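PDB 2OOL: sensor protein from Rhodopseudomonas palustris, which senses light through the biliverdin held by this chromophore-binding part and, as the full-length bacteriophytochrome, probably acts as a histidine kinase. Local coordinates for residues A60-E63 with D64-Q68; L122-D126 with S127-L131; R175-F179 with D180-V184. One frame throughout, in Å; residues are numbered along the deposited sequence. Where two conformers were deposited one is given.

Interaction 1. Residues A60-E63 with D64-Q68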
loop_
_atom_site.group_PDB
_atom_site.type_symbol
_atom_site.label_atom_id
_atom_site.label_comp_id
_atom_site.label_asym_id
_atom_site.label_seq_id
_atom_site.Cartn_x
_atom_site.Cartn_y
_atom_site.Cartn_z
ATOM N N ALA A 60 -18.601 16.580 24.258
ATOM C CA ALA A 60 -18.685 16.609 25.710
ATOM C C ALA A 60 -17.694 15.666 26.373
ATOM O O ALA A 60 -17.293 15.919 27.501
ATOM C CB ALA A 60 -20.109 16.216 26.160
ATOM N N ASN A 61 -17.368 14.555 25.691
ATOM C CA ASN A 61 -16.385 13.566 26.169
ATOM C C ASN A 61 -14.971 14.114 26.331
ATOM O O ASN A 61 -14.144 13.525 27.014
ATOM C CB ASN A 61 -16.383 12.262 25.302
ATOM C CG ASN A 61 -15.815 12.448 23.881
ATOM O OD1 ASN A 61 -15.863 13.523 23.322
ATOM N ND2 ASN A 61 -15.258 11.371 23.308
ATOM N N VAL A 62 -14.693 15.256 25.728
ATOM C CA VAL A 62 -13.453 15.977 25.981
ATOM C C VAL A 62 -13.241 16.282 27.482
ATOM O O VAL A 62 -12.106 16.420 27.915
ATOM C CB VAL A 62 -13.416 17.243 25.107
ATOM C CG1 VAL A 62 -12.484 18.225 25.596
ATOM C CG2 VAL A 62 -13.092 16.818 23.650
ATOM N N GLU A 63 -14.319 16.346 28.264
ATOM C CA GLU A 63 -14.215 16.517 29.714
ATOM C C GLU A 63 -13.360 15.422 30.336
ATOM O O GLU A 63 -12.579 15.680 31.259
ATOM C CB GLU A 63 -15.603 16.525 30.366
ATOM C CG GLU A 63 -15.584 16.449 31.888
ATOM C CD GLU A 63 -16.744 17.221 32.536
ATOM O OE1 GLU A 63 -17.931 16.909 32.274
ATOM O OE2 GLU A 63 -16.452 18.156 33.303
ATOM N N ASP A 64 -13.484 14.199 29.834
ATOM C CA ASP A 64 -12.658 13.149 30.363
ATOM C C ASP A 64 -11.222 13.250 29.862
ATOM O O ASP A 64 -10.321 12.692 30.475
ATOM C CB ASP A 64 -13.204 11.782 29.996
ATOM C CG ASP A 64 -14.692 11.663 30.230
ATOM O OD1 ASP A 64 -15.161 11.996 31.353
ATOM O OD2 ASP A 64 -15.382 11.237 29.277
ATOM N N LEU A 65 -11.005 13.891 28.730
ATOM C CA LEU A 65 -9.669 13.981 28.187
ATOM C C LEU A 65 -8.894 14.981 29.001
ATOM O O LEU A 65 -7.880 14.654 29.592
ATOM C CB LEU A 65 -9.717 14.382 26.709
ATOM C CG LEU A 65 -8.406 14.434 25.924
ATOM C CD1 LEU A 65 -7.559 13.161 26.066
ATOM C CD2 LEU A 65 -8.678 14.815 24.498
ATOM N N LEU A 66 -9.419 16.204 29.059
ATOM C CA LEU A 66 -8.728 17.363 29.621
ATOM C C LEU A 66 -9.125 17.683 31.066
ATOM O O LEU A 66 -8.480 18.503 31.678
ATOM C CB LEU A 66 -9.020 18.587 28.729
ATOM C CG LEU A 66 -8.577 18.352 27.282
ATOM C CD1 LEU A 66 -9.075 19.428 26.368
ATOM C CD2 LEU A 66 -7.049 18.214 27.197
ATOM N N ARG A 67 -10.183 17.062 31.588
ATOM C CA ARG A 67 -10.617 17.226 32.972
ATOM C C ARG A 67 -11.195 18.617 33.253
ATOM O O ARG A 67 -11.023 19.170 34.335
ATOM C CB ARG A 67 -9.478 16.910 33.947
ATOM C CG ARG A 67 -8.982 15.461 33.818
ATOM C CD ARG A 67 -9.956 14.485 34.534
ATOM N NE ARG A 67 -9.978 13.142 33.934
ATOM C CZ ARG A 67 -11.062 12.361 33.843
ATOM N NH1 ARG A 67 -12.260 12.778 34.285
ATOM N NH2 ARG A 67 -10.964 11.158 33.276
ATOM N N GLN A 68 -11.936 19.138 32.275
ATOM C CA GLN A 68 -12.498 20.474 32.367
ATOM C C GLN A 68 -13.900 20.486 31.760
ATOM O O GLN A 68 -14.209 19.674 30.888
ATOM C CB GLN A 68 -11.578 21.475 31.668
ATOM C CG GLN A 68 -10.297 21.818 32.464
ATOM C CD GLN A 68 -9.143 22.196 31.550
ATOM O OE1 GLN A 68 -9.204 21.970 30.332
ATOM N NE2 GLN A 68 -8.087 22.767 32.124
#
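Asp64 N bonds to Asn61 O at 3.0 Å in the short helical turn that follows strand 55-59 in the PAS fold. The donor sits well above the carbonyl plane, 54° out of it, and not on a lone pair. Next, Leu65 N makes only a weak bond to Val62 O, while its side chain packs on Tyr44 and Phe118 of the neighbouring sheet. Leu66 N gives the same Val62 O a far straighter i to i+4 bond (2.9 Å, 174° at the hydrogen). Its CD1 lies beside Val62 CG1 at 3.7 Å, the two side chains pointing the same way. At Arg67 phi turns positive and the helix stops; Arg67 N still reaches Glu63 O, weakly, and the arginine chain curls back to bring one guanidinium face above Asp64 O, toward the rim, with a long, weak ion pair from NE to Asp113. Gln68 returns its carbonyl to Glu63, whose CG stands 3.6 Å from Gln68 O. An alanine in place of Glu63 would lack CG and the carboxylate, and would probably leave a gap beside the Gln68 carbonyl. The backbone contact that would remain is Glu63 CA to Gln68 O, a CA-H...O approach of 3.4 Å.

Interaction 2. Residues L122-D126 with S127-L131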
loop_
_atom_site.group_PDB
_atom_site.type_symbol
_atom_site.label_atom_id
_atom_site.label_comp_id
_atom_site.label_asym_id
_atom_site.label_seq_id
_atom_site.Cartn_x
_atom_site.Cartn_y
_atom_site.Cartn_z
ATOM N N LEU A 122 -8.610 16.168 9.875
ATOM C CA LEU A 122 -8.949 17.542 9.638
ATOM C C LEU A 122 -9.837 17.670 8.388
ATOM O O LEU A 122 -9.597 16.992 7.361
ATOM C CB LEU A 122 -7.628 18.245 9.356
ATOM C CG LEU A 122 -7.324 19.648 9.782
ATOM C CD1 LEU A 122 -7.954 20.052 11.126
ATOM C CD2 LEU A 122 -5.763 19.682 9.796
ATOM N N HIS A 123 -10.859 18.509 8.460
ATOM C CA HIS A 123 -11.607 18.874 7.270
ATOM C C HIS A 123 -12.325 20.221 7.357
ATOM O O HIS A 123 -12.583 20.741 8.439
ATOM C CB HIS A 123 -12.549 17.744 6.819
ATOM C CG HIS A 123 -13.889 17.764 7.466
ATOM N ND1 HIS A 123 -14.193 16.978 8.559
ATOM C CD2 HIS A 123 -15.043 18.390 7.111
ATOM C CE1 HIS A 123 -15.473 17.147 8.870
ATOM N NE2 HIS A 123 -16.011 18.005 8.009
ATOM N N ARG A 124 -12.606 20.759 6.177
ATOM C CA ARG A 124 -13.268 22.060 5.977
ATOM C C ARG A 124 -14.615 21.849 5.295
ATOM O O ARG A 124 -14.644 21.229 4.262
ATOM C CB ARG A 124 -12.451 22.863 5.005
ATOM C CG ARG A 124 -11.386 23.721 5.613
ATOM C CD ARG A 124 -10.885 24.702 4.528
ATOM N NE ARG A 124 -9.665 25.395 4.926
ATOM C CZ ARG A 124 -8.473 24.818 5.095
ATOM N NH1 ARG A 124 -8.293 23.510 4.885
ATOM N NH2 ARG A 124 -7.446 25.574 5.483
ATOM N N HIS A 125 -15.711 22.355 5.851
ATOM C CA HIS A 125 -17.069 22.182 5.263
ATOM C C HIS A 125 -17.877 23.281 5.965
ATOM O O HIS A 125 -17.602 23.609 7.122
ATOM C CB HIS A 125 -17.556 20.692 5.465
ATOM C CG HIS A 125 -18.965 20.387 4.981
ATOM N ND1 HIS A 125 -19.363 20.531 3.664
ATOM C CD2 HIS A 125 -20.052 19.919 5.647
ATOM C CE1 HIS A 125 -20.633 20.184 3.548
ATOM N NE2 HIS A 125 -21.072 19.807 4.737
ATOM N N ASP A 126 -18.743 24.007 5.234
ATOM C CA ASP A 126 -19.558 25.089 5.838
ATOM C C ASP A 126 -18.819 26.182 6.524
ATOM O O ASP A 126 -19.222 26.694 7.588
ATOM C CB ASP A 126 -20.594 24.511 6.794
ATOM C CG ASP A 126 -21.725 23.780 6.041
ATOM O OD1 ASP A 126 -21.612 23.586 4.810
ATOM O OD2 ASP A 126 -22.770 23.487 6.669
ATOM N N SER A 127 -17.755 26.622 5.878
ATOM C CA SER A 127 -17.036 27.782 6.333
ATOM C C SER A 127 -16.356 27.536 7.668
ATOM O O SER A 127 -15.895 28.475 8.315
ATOM C CB SER A 127 -17.995 29.028 6.355
ATOM O OG SER A 127 -18.989 28.838 5.316
ATOM N N ILE A 128 -16.251 26.263 8.086
ATOM C CA ILE A 128 -15.569 25.932 9.351
ATOM C C ILE A 128 -14.617 24.762 9.232
ATOM O O ILE A 128 -14.669 24.012 8.277
ATOM C CB ILE A 128 -16.585 25.650 10.514
ATOM C CG1 ILE A 128 -17.519 24.494 10.169
ATOM C CG2 ILE A 128 -17.379 26.939 10.871
ATOM C CD1 ILE A 128 -18.148 23.852 11.349
ATOM N N VAL A 129 -13.805 24.554 10.267
ATOM C CA VAL A 129 -12.802 23.496 10.297
ATOM C C VAL A 129 -13.116 22.606 11.450
ATOM O O VAL A 129 -13.302 23.092 12.543
ATOM C CB VAL A 129 -11.389 24.093 10.518
ATOM C CG1 VAL A 129 -10.350 22.990 10.587
ATOM C CG2 VAL A 129 -11.067 25.122 9.410
ATOM N N ILE A 130 -13.179 21.301 11.190
ATOM C CA ILE A 130 -13.512 20.309 12.171
ATOM C C ILE A 130 -12.248 19.451 12.298
ATOM O O ILE A 130 -11.717 19.002 11.291
ATOM C CB ILE A 130 -14.710 19.461 11.729
ATOM C CG1 ILE A 130 -16.012 20.280 11.723
ATOM C CG2 ILE A 130 -14.861 18.185 12.600
ATOM C CD1 ILE A 130 -17.297 19.536 11.321
ATOM N N LEU A 131 -11.749 19.301 13.520
ATOM C CA LEU A 131 -10.639 18.398 13.815
ATOM C C LEU A 131 -11.159 17.217 14.616
ATOM O O LEU A 131 -11.854 17.396 15.604
ATOM C CB LEU A 131 -9.560 19.128 14.594
ATOM C CG LEU A 131 -8.399 18.256 15.159
ATOM C CD1 LEU A 131 -7.529 17.666 14.038
ATOM C CD2 LEU A 131 -7.549 19.026 16.109
#
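His123 lays its ring alongside Ile130 because chi1 of 87° wedges CG between its own backbone N and carbonyl carbon, swinging the imidazole across to the next strand. Ile130 answers with CG1 anti to its carbonyl carbon (chi1 -69°), which carries CD1 out past the rim of the ring, 3.9 Å from His123 NE2. Ile130 CB sits over the ring face, 4.1 Å from the centroid of the His123 ring, a CH-pi contact. Beneath these side chains the two backbones exchange a pair of nearly straight bonds, His123 N to Ile130 O at 3.0 Å and Ile130 N to His123 O at 2.9 Å. This is a beta hairpin of the PAS sheet, closed by a type I' turn in which Asp126 and Ser127 both take positive phi. A second pair of backbone bonds, between His125 and Ile128, shuts the turn, though Ile128 N meets His125 O from above the carbonyl plane. Asp126 OD1 hangs over the centre of the His125 ring, 3.7 Å above its plane. On the other face of the sheet Leu122 CD1 sets itself 3.8 Å from both Val129 CG1 and Leu131 CD1, joining its diagonal and its direct neighbour, while helix 84-94 covers Leu122. Arg124 runs out past Val129, its CG 4.1 Å from Val129 CG2, to a salt bridge from NE to Glu50.

Interaction 3. Residues R175-F179 with D180-V184; sequences RITGF and DRIKV
Between Thr177 and Ile182 the chain leaves a helix and enters a strand within a few residues. Helix 162-177 of the GAF domain ends at Thr177, Gly178 flips to a positive phi, and Phe179 is extended. Asp180 then drops back to helical angles before strand 181-187 begins at Arg181. Asp180 and Arg181 together face His299 on the adjacent strand, forming a classic beta bulge at the strand's start.

Thr177 spans the bend after the helix, its OG1 lying between its backbone N and carbonyl carbon (chi1 61°). There it receives a weak bond from Phe179 N, 3.3 Å from Thr177 OG1, with the spacing of an ST turn, and it also bonds to Val173 O one helical turn back. Asp180 is tied the other way, OD2 to Leu301 N and its backbone N to Asn300 OD1, which holds the bulge against the end of strand 291-300. The Phe179 ring turns off toward Cys298, Arg304 and Val306, and only its CB touches Ile182 of the new strand.

Further along, alternate residues of the strand diverge. Arg181 hands NH1 to His299 and NH2 to Pro205 O, its side chain about 6 Å from the bound biliverdin, which Lys183 touches directly. Lys183 NZ lies in the plane of the Arg181 guanidinium, at its edge, 2.9 Å from Arg181 NE; these are two donors and not a bond, and both side chains also touch Glu198. Ile182 goes to the apolar side with Ile296 and Cys298. Its two bends, chi1 -49° and chi2 -53°, fold the terminal methyl back to the turn: Ile182 CD1 stands 3.8 Å from Phe179 CB and 4.0 Å from Thr177 OG1.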
loop_
_atom_site.group_PDB
_atom_site.type_symbol
_atom_site.label_atom_id
_atom_site.label_comp_id
_atom_site.label_asym_id
_atom_site.label_seq_id
_atom_site.Cartn_x
_atom_site.Cartn_y
_atom_site.Cartn_z
ATOM N N ARG A 175 -8.452 -9.604 5.192
ATOM C CA ARG A 175 -7.035 -9.703 5.566
ATOM C C ARG A 175 -6.520 -8.527 6.402
ATOM O O ARG A 175 -5.825 -8.726 7.395
ATOM C CB ARG A 175 -6.176 -9.769 4.303
ATOM C CG ARG A 175 -4.890 -10.577 4.438
ATOM C CD ARG A 175 -4.260 -10.784 3.059
ATOM N NE ARG A 175 -4.821 -11.948 2.364
ATOM C CZ ARG A 175 -5.513 -11.951 1.215
ATOM N NH1 ARG A 175 -5.753 -10.846 0.531
ATOM N NH2 ARG A 175 -5.933 -13.124 0.720
ATOM N N ILE A 176 -6.877 -7.311 6.017
ATOM C CA ILE A 176 -6.249 -6.132 6.598
ATOM C C ILE A 176 -7.098 -5.472 7.666
ATOM O O ILE A 176 -6.588 -4.634 8.389
ATOM C CB ILE A 176 -5.836 -5.119 5.505
ATOM C CG1 ILE A 176 -7.067 -4.530 4.810
ATOM C CG2 ILE A 176 -4.901 -5.812 4.455
ATOM C CD1 ILE A 176 -6.732 -3.480 3.735
ATOM N N THR A 177 -8.369 -5.849 7.778
ATOM C CA THR A 177 -9.263 -5.313 8.803
ATOM C C THR A 177 -9.409 -6.258 9.986
ATOM O O THR A 177 -9.691 -5.832 11.098
ATOM C CB THR A 177 -10.690 -4.966 8.241
ATOM O OG1 THR A 177 -11.356 -6.115 7.712
ATOM C CG2 THR A 177 -10.635 -3.898 7.156
ATOM N N GLY A 178 -9.260 -7.552 9.736
ATOM C CA GLY A 178 -9.574 -8.567 10.722
ATOM C C GLY A 178 -11.043 -8.770 11.038
ATOM O O GLY A 178 -11.372 -9.482 11.974
ATOM N N PHE A 179 -11.942 -8.157 10.275
ATOM C CA PHE A 179 -13.372 -8.245 10.589
ATOM C C PHE A 179 -13.832 -9.660 10.212
ATOM O O PHE A 179 -13.298 -10.286 9.292
ATOM C CB PHE A 179 -14.191 -7.166 9.857
ATOM C CG PHE A 179 -14.414 -5.882 10.649
ATOM C CD1 PHE A 179 -13.382 -5.268 11.376
ATOM C CD2 PHE A 179 -15.648 -5.274 10.633
ATOM C CE1 PHE A 179 -13.600 -4.094 12.054
ATOM C CE2 PHE A 179 -15.887 -4.088 11.298
ATOM C CZ PHE A 179 -14.860 -3.491 12.018
ATOM N N ASP A 180 -14.808 -10.167 10.952
ATOM C CA ASP A 180 -15.388 -11.502 10.739
ATOM C C ASP A 180 -15.986 -11.815 9.352
ATOM O O ASP A 180 -15.957 -12.947 8.905
ATOM C CB ASP A 180 -16.475 -11.700 11.814
ATOM C CG ASP A 180 -15.881 -11.944 13.200
ATOM O OD1 ASP A 180 -14.773 -12.502 13.229
ATOM O OD2 ASP A 180 -16.481 -11.589 14.240
ATOM N N ARG A 181 -16.555 -10.823 8.682
ATOM C CA ARG A 181 -17.340 -11.040 7.458
ATOM C C ARG A 181 -17.350 -9.805 6.586
ATOM O O ARG A 181 -17.753 -8.737 7.026
ATOM C CB ARG A 181 -18.790 -11.386 7.816
ATOM C CG ARG A 181 -19.667 -11.786 6.612
ATOM C CD ARG A 181 -21.056 -12.214 7.057
ATOM N NE ARG A 181 -21.802 -11.146 7.720
ATOM C CZ ARG A 181 -22.825 -11.346 8.544
ATOM N NH1 ARG A 181 -23.442 -10.323 9.056
ATOM N NH2 ARG A 181 -23.241 -12.550 8.848
ATOM N N ILE A 182 -16.865 -9.947 5.362
ATOM C CA ILE A 182 -16.861 -8.874 4.391
ATOM C C ILE A 182 -17.766 -9.277 3.234
ATOM O O ILE A 182 -17.618 -10.365 2.678
ATOM C CB ILE A 182 -15.439 -8.614 3.858
ATOM C CG1 ILE A 182 -14.413 -8.477 4.997
ATOM C CG2 ILE A 182 -15.395 -7.418 2.899
ATOM C CD1 ILE A 182 -14.715 -7.501 6.075
ATOM N N LYS A 183 -18.686 -8.376 2.859
ATOM C CA LYS A 183 -19.681 -8.626 1.795
ATOM C C LYS A 183 -19.577 -7.559 0.727
ATOM O O LYS A 183 -19.373 -6.427 1.034
ATOM C CB LYS A 183 -21.096 -8.601 2.376
ATOM C CG LYS A 183 -21.381 -9.783 3.383
ATOM C CD LYS A 183 -22.451 -9.426 4.431
ATOM C CE LYS A 183 -22.024 -8.269 5.323
ATOM N NZ LYS A 183 -21.248 -8.616 6.517
ATOM N N VAL A 184 -19.732 -7.926 -0.539
ATOM C CA VAL A 184 -19.901 -6.922 -1.589
ATOM C C VAL A 184 -21.381 -6.962 -1.969
ATOM O O VAL A 184 -21.918 -8.003 -2.323
ATOM C CB VAL A 184 -19.009 -7.178 -2.788
ATOM C CG1 VAL A 184 -19.215 -6.062 -3.833
ATOM C CG2 VAL A 184 -17.588 -7.256 -2.312
#

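Interactions 1 and 2 belong to the PAS part of the chain and interaction 3 to the GAF part that carries the biliverdin. The first two have centres 21 Å apart and nearest atoms about 8 Å apart. They meet the same large antiparallel sheet, interaction 1 by packing on it and interaction 2 as two of its strands: Val62 packs on Phe46, and strand 44-48 also pairs with Val129 and Leu131. Interaction 3 stands well away, its centre 33 Å from that of interaction 1 and 31 Å from that of interaction 2, across the centre of the chain from the latter. Of the three it is the one that holds a chromophore-pocket residue, Lys183; the other two are structural contacts within the PAS part.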